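PDB 6MPR: malonate decarboxylase subunit alpha from Acinetobacter baumannii ATCC 17978, which probably acts in malonate decarboxylation by transferring the acyl carrier protein from its acetyl form to malonate, giving the malonyl thioester that is then decarboxylated. Local coordinates for residues Gln71-Phe74 with Leu75-Leu79; Val97-Ser100 with Glu101-Asp104. One frame throughout, in Å; residues are numbered along the deposited sequence.

Interaction 1 (Gln71-Phe74 with Leu75-Leu79); sequences QADF and LSRSL
Two torsions bring Asp-73 and Arg-77 together: CG of Asp-73 sits between its own backbone N and carbonyl carbon (chi1 68°), and the arginine chain bends back at chi3 (-84°), laying the two side chains side by side and pointing the same way. Two of the arginine's nitrogens converge on one oxygen, NH2 reaching Asp-73 OD2 at 2.9 Å and NE reaching Asp-73 OD2 at 3.2 Å, from the same face of the carboxylate. OD2 lies in the guanidinium plane, although the two planes are 52° apart. The pair is held from outside as well, since Asp-73 OD1 takes the backbone N of Tyr-230 and Arg-77 NH1 forms a salt bridge with Asp-226. The bridge spans the first turn of helix 73-79, the helix of the beta-alpha-beta unit between strands 61-64 and 90-94; Ala-72 is its N-cap residue, and the Ala-72 carbonyl O accepts Ser-76 N at 2.9 Å. Two residues on, Phe-74 O takes two donors from opposite faces of its carbonyl plane, Ser-78 N at 2.9 Å and Ser-78 OG at 2.8 Å. The same hydroxyl rests 3.8 Å above the Phe-74 ring plane, toward the rim, while Ile-48 of helix 48-55 touches both side chains.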
ATOM      1  N   GLN A  71     -20.555   9.227  -3.860  1.00 11.59           N
ATOM      2  CA  GLN A  71     -21.522   8.217  -3.432  1.00  8.07           C
ATOM      3  C   GLN A  71     -22.330   7.747  -4.630  1.00 10.60           C
ATOM      4  O   GLN A  71     -22.918   8.564  -5.354  1.00 11.39           O
ATOM      5  CB  GLN A  71     -22.509   8.731  -2.364  1.00 11.99           C
ATOM      6  CG  GLN A  71     -21.873   9.440  -1.162  1.00  9.39           C
ATOM      7  CD  GLN A  71     -20.956   8.516  -0.391  1.00 18.88           C
ATOM      8  OE1 GLN A  71     -21.304   7.351  -0.129  1.00 11.52           O
ATOM      9  NE2 GLN A  71     -19.773   9.013  -0.038  1.00 12.22           N
ATOM     10  N   ALA A  72     -22.385   6.432  -4.818  1.00  8.07           N
ATOM     11  CA  ALA A  72     -23.291   5.851  -5.805  1.00 10.15           C
ATOM     12  C   ALA A  72     -24.697   5.833  -5.198  1.00 12.16           C
ATOM     13  O   ALA A  72     -25.270   4.790  -4.867  1.00  9.96           O
ATOM     14  CB  ALA A  72     -22.822   4.459  -6.194  1.00 11.21           C
ATOM     15  N   ASP A  73     -25.251   7.028  -5.019  1.00  9.16           N
ATOM     16  CA  ASP A  73     -26.447   7.125  -4.180  1.00 10.77           C
ATOM     17  C   ASP A  73     -27.709   6.640  -4.882  1.00 14.35           C
ATOM     18  O   ASP A  73     -28.660   6.223  -4.210  1.00 14.84           O
ATOM     19  CB  ASP A  73     -26.637   8.557  -3.673  1.00 15.92           C
ATOM     20  CG  ASP A  73     -26.984   9.539  -4.772  1.00 15.87           C
ATOM     21  OD1 ASP A  73     -26.132   9.797  -5.664  1.00 14.66           O
ATOM     22  OD2 ASP A  73     -28.124  10.053  -4.752  1.00 14.11           O
ATOM     23  N   PHE A  74     -27.743   6.672  -6.215  1.00 11.00           N
ATOM     24  CA  PHE A  74     -28.850   6.031  -6.918  1.00 11.85           C
ATOM     25  C   PHE A  74     -28.849   4.529  -6.665  1.00 11.03           C
ATOM     26  O   PHE A  74     -29.900   3.937  -6.374  1.00 12.50           O
ATOM     27  CB  PHE A  74     -28.758   6.345  -8.410  1.00 12.74           C
ATOM     28  CG  PHE A  74     -29.793   5.667  -9.250  1.00 18.81           C
ATOM     29  CD1 PHE A  74     -31.142   5.943  -9.078  1.00 15.28           C
ATOM     30  CD2 PHE A  74     -29.414   4.778 -10.232  1.00 17.92           C
ATOM     31  CE1 PHE A  74     -32.101   5.326  -9.882  1.00 18.05           C
ATOM     32  CE2 PHE A  74     -30.359   4.151 -11.022  1.00 15.31           C
ATOM     33  CZ  PHE A  74     -31.703   4.432 -10.848  1.00 18.76           C
ATOM     34  N   LEU A  75     -27.675   3.898  -6.725  1.00  9.90           N
ATOM     35  CA  LEU A  75     -27.618   2.457  -6.475  1.00 10.55           C
ATOM     36  C   LEU A  75     -27.916   2.130  -5.016  1.00  9.36           C
ATOM     37  O   LEU A  75     -28.622   1.158  -4.733  1.00 11.23           O
ATOM     38  CB  LEU A  75     -26.251   1.887  -6.886  1.00 11.85           C
ATOM     39  CG  LEU A  75     -25.900   1.976  -8.372  1.00 11.24           C
ATOM     40  CD1 LEU A  75     -24.509   1.359  -8.665  1.00 11.86           C
ATOM     41  CD2 LEU A  75     -26.985   1.341  -9.230  1.00 12.79           C
ATOM     42  N   SER A  76     -27.404   2.934  -4.077  1.00 12.16           N
ATOM     43  CA  SER A  76     -27.670   2.650  -2.668  1.00 14.44           C
ATOM     44  C   SER A  76     -29.135   2.894  -2.317  1.00 13.14           C
ATOM     45  O   SER A  76     -29.734   2.086  -1.601  1.00 14.35           O
ATOM     46  CB  SER A  76     -26.734   3.459  -1.761  1.00 13.14           C
ATOM     47  OG  SER A  76     -26.854   4.855  -1.978  1.00 13.72           O
ATOM     48  N   ARG A  77     -29.741   3.981  -2.823  1.00 12.85           N
ATOM     49  CA  ARG A  77     -31.167   4.202  -2.579  1.00 14.82           C
ATOM     50  C   ARG A  77     -31.997   3.085  -3.197  1.00 17.51           C
ATOM     51  O   ARG A  77     -33.000   2.644  -2.613  1.00 15.30           O
ATOM     52  CB  ARG A  77     -31.614   5.564  -3.129  1.00 16.01           C
ATOM     53  CG  ARG A  77     -31.135   6.769  -2.316  1.00 17.95           C
ATOM     54  CD  ARG A  77     -31.668   8.097  -2.881  1.00 18.60           C
ATOM     55  NE  ARG A  77     -30.845   8.619  -3.978  1.00 15.51           N
ATOM     56  CZ  ARG A  77     -31.230   8.633  -5.256  1.00 21.58           C
ATOM     57  NH1 ARG A  77     -32.419   8.157  -5.601  1.00 16.76           N
ATOM     58  NH2 ARG A  77     -30.431   9.129  -6.195  1.00 17.37           N
ATOM     59  N   SER A  78     -31.587   2.606  -4.378  1.00 15.52           N
ATOM     60  CA  SER A  78     -32.326   1.535  -5.039  1.00 15.13           C
ATOM     61  C   SER A  78     -32.171   0.225  -4.280  1.00 14.42           C
ATOM     62  O   SER A  78     -33.152  -0.495  -4.062  1.00 14.43           O
ATOM     63  CB  SER A  78     -31.860   1.377  -6.496  1.00 15.85           C
ATOM     64  OG  SER A  78     -32.124   2.535  -7.290  1.00 17.09           O
ATOM     65  N   LEU A  79     -30.944  -0.100  -3.859  1.00 12.91           N
ATOM     66  CA  LEU A  79     -30.734  -1.332  -3.104  1.00 10.40           C
ATOM     67  C   LEU A  79     -31.607  -1.369  -1.850  1.00 15.78           C
ATOM     68  O   LEU A  79     -32.184  -2.411  -1.515  1.00 14.58           O
ATOM     69  CB  LEU A  79     -29.252  -1.467  -2.739  1.00 10.24           C
ATOM     70  CG  LEU A  79     -28.847  -2.763  -2.033  1.00 12.17           C
ATOM     71  CD1 LEU A  79     -29.079  -3.953  -2.948  1.00 12.82           C
ATOM     72  CD2 LEU A  79     -27.386  -2.697  -1.614  1.00 13.43           C
TER

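Interaction 2 (Val97-Ser100 with Glu101-Asp104); sequences VGRS and EHLD
Arg-99 lies over His-102, with CB above the centre of the imidazole, 3.5 Å from the ring centroid and 9° off its normal, a CH-pi contact. CG follows the same face and comes 3.4 Å from His-102 CE1. Beyond it the arginine chain bends at chi2 and chi3, and the guanidinium stands steeply to the ring, its plane 69° away, and turns to Glu-101. There NE meets Glu-101 OE1 at 2.8 Å in a nearly straight bond (170°), on the syn side of the carboxylate and in the guanidinium plane; NH2 to OE2 is weak. Glu-101 OE1 has a second partner in Ser-76 of helix 73-79, and Arg-99 forms a cation-pi contact with Tyr-230. At the imidazole edge, Gly-98 N makes a weak bond to ND1. The side chains of Val-97 and Leu-103 cross at about a right angle, Val-97 CG1 lying 3.8 Å from Leu-103 CD2. Ser-100 O accepts Asp-104 N at 3.0 Å, and a water bridges Ser-100 OG to Asp-104 OD2, while Asp-104 OD1 forms a salt bridge with Arg-125. These contacts join strand 96-97 and the loop after it to the opening turn of helix 100-107, in the beta-alpha-beta crossover from strand 90-94 to strand 111-116 of the parallel sheet.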
ATOM      1  N   VAL A  97     -19.186   4.815   5.264  1.00 14.14           N
ATOM      2  CA  VAL A  97     -20.611   4.630   5.545  1.00 19.65           C
ATOM      3  C   VAL A  97     -21.143   5.971   6.027  1.00 31.49           C
ATOM      4  O   VAL A  97     -20.943   6.339   7.188  1.00 37.19           O
ATOM      5  CB  VAL A  97     -20.867   3.544   6.597  1.00 22.15           C
ATOM      6  CG1 VAL A  97     -22.355   3.199   6.642  1.00 32.32           C
ATOM      7  CG2 VAL A  97     -20.039   2.312   6.329  1.00 19.57           C
ATOM      8  N   GLY A  98     -21.840   6.693   5.153  1.00 44.74           N
ATOM      9  CA  GLY A  98     -22.400   7.985   5.513  1.00 53.34           C
ATOM     10  C   GLY A  98     -23.860   8.197   5.146  1.00 54.07           C
ATOM     11  O   GLY A  98     -24.613   8.762   5.946  1.00 62.60           O
ATOM     12  N   ARG A  99     -24.270   7.774   3.945  1.00 41.29           N
ATOM     13  CA  ARG A  99     -25.650   7.965   3.509  1.00 30.90           C
ATOM     14  C   ARG A  99     -26.612   7.273   4.469  1.00 26.66           C
ATOM     15  O   ARG A  99     -26.313   6.209   5.009  1.00 29.28           O
ATOM     16  CB  ARG A  99     -25.852   7.417   2.089  1.00 25.91           C
ATOM     17  CG  ARG A  99     -24.925   7.984   0.997  1.00 26.32           C
ATOM     18  CD  ARG A  99     -25.481   9.256   0.340  1.00 22.74           C
ATOM     19  NE  ARG A  99     -26.870   9.093  -0.071  1.00 16.08           N
ATOM     20  CZ  ARG A  99     -27.684  10.091  -0.418  1.00 19.14           C
ATOM     21  NH1 ARG A  99     -27.241  11.344  -0.438  1.00 20.72           N
ATOM     22  NH2 ARG A  99     -28.946   9.833  -0.751  1.00 24.46           N
ATOM     23  N   SER A 100     -27.777   7.889   4.688  1.00 21.31           N
ATOM     24  CA  SER A 100     -28.782   7.284   5.556  1.00 23.32           C
ATOM     25  C   SER A 100     -29.234   5.918   5.041  1.00 27.30           C
ATOM     26  O   SER A 100     -29.445   4.990   5.829  1.00 26.79           O
ATOM     27  CB  SER A 100     -29.984   8.217   5.692  1.00 32.41           C
ATOM     28  OG  SER A 100     -30.608   8.422   4.439  1.00 37.93           O
ATOM     29  N   GLU A 101     -29.411   5.774   3.724  1.00 19.16           N
ATOM     30  CA  GLU A 101     -29.872   4.485   3.215  1.00 16.57           C
ATOM     31  C   GLU A 101     -28.834   3.380   3.407  1.00 14.90           C
ATOM     32  O   GLU A 101     -29.199   2.201   3.373  1.00 16.26           O
ATOM     33  CB  GLU A 101     -30.289   4.599   1.741  1.00 16.02           C
ATOM     34  CG  GLU A 101     -29.147   4.786   0.722  1.00 17.87           C
ATOM     35  CD  GLU A 101     -28.793   6.248   0.474  1.00 25.83           C
ATOM     36  OE1 GLU A 101     -27.987   6.521  -0.453  1.00 20.14           O
ATOM     37  OE2 GLU A 101     -29.324   7.121   1.200  1.00 20.73           O
ATOM     38  N   HIS A 102     -27.555   3.720   3.621  1.00 13.15           N
ATOM     39  CA  HIS A 102     -26.575   2.679   3.929  1.00 16.46           C
ATOM     40  C   HIS A 102     -26.983   1.920   5.177  1.00 15.80           C
ATOM     41  O   HIS A 102     -26.997   0.686   5.200  1.00 14.42           O
ATOM     42  CB  HIS A 102     -25.187   3.276   4.132  1.00 14.19           C
ATOM     43  CG  HIS A 102     -24.616   3.900   2.908  1.00 14.30           C
ATOM     44  ND1 HIS A 102     -23.522   4.735   2.948  1.00 14.00           N
ATOM     45  CD2 HIS A 102     -24.975   3.809   1.608  1.00 14.37           C
ATOM     46  CE1 HIS A 102     -23.239   5.146   1.725  1.00 17.01           C
ATOM     47  NE2 HIS A 102     -24.101   4.593   0.893  1.00 16.22           N
ATOM     48  N   LEU A 103     -27.328   2.651   6.232  1.00 15.47           N
ATOM     49  CA  LEU A 103     -27.724   1.996   7.463  1.00 15.96           C
ATOM     50  C   LEU A 103     -29.154   1.480   7.386  1.00 16.73           C
ATOM     51  O   LEU A 103     -29.482   0.497   8.061  1.00 15.84           O
ATOM     52  CB  LEU A 103     -27.501   2.955   8.633  1.00 14.16           C
ATOM     53  CG  LEU A 103     -26.006   3.275   8.785  1.00 20.58           C
ATOM     54  CD1 LEU A 103     -25.727   4.237   9.927  1.00 22.40           C
ATOM     55  CD2 LEU A 103     -25.187   1.998   8.957  1.00 20.44           C
ATOM     56  N   ASP A 104     -30.006   2.081   6.534  1.00 13.87           N
ATOM     57  CA  ASP A 104     -31.346   1.537   6.325  1.00 14.39           C
ATOM     58  C   ASP A 104     -31.298   0.087   5.835  1.00 14.12           C
ATOM     59  O   ASP A 104     -32.213  -0.697   6.123  1.00 16.17           O
ATOM     60  CB  ASP A 104     -32.130   2.388   5.320  1.00 22.52           C
ATOM     61  CG  ASP A 104     -32.406   3.817   5.813  1.00 31.53           C
ATOM     62  OD1 ASP A 104     -32.161   4.139   7.002  1.00 27.48           O
ATOM     63  OD2 ASP A 104     -32.869   4.631   4.984  1.00 31.96           O
TER
HETATM   64  O   HOH W   1     -32.829   7.163   4.486  1.00 26.25           O

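From the N terminus, strand 61-64 leads through a loop into interaction 1, which spans the entry into the short helix 73-79 and most of its length. The chain then returns along strand 90-94 and the short strand 96-97 before interaction 2 spans the entry into helix 100-107; each contact is local and encloses no intervening loop. The two are in series, neither nested nor crossed, but their centres lie 10 Å apart and they touch. Ser-76 OG is 2.5 Å from Glu-101 OE1, a probable hydrogen bond between the two helices, and Asp-73 CB packs 3.6 Å from Arg-99 NE. Successive helices flanking the parallel sheet are thereby joined near their N-terminal ends, beside Tyr-230, which both contacts reach.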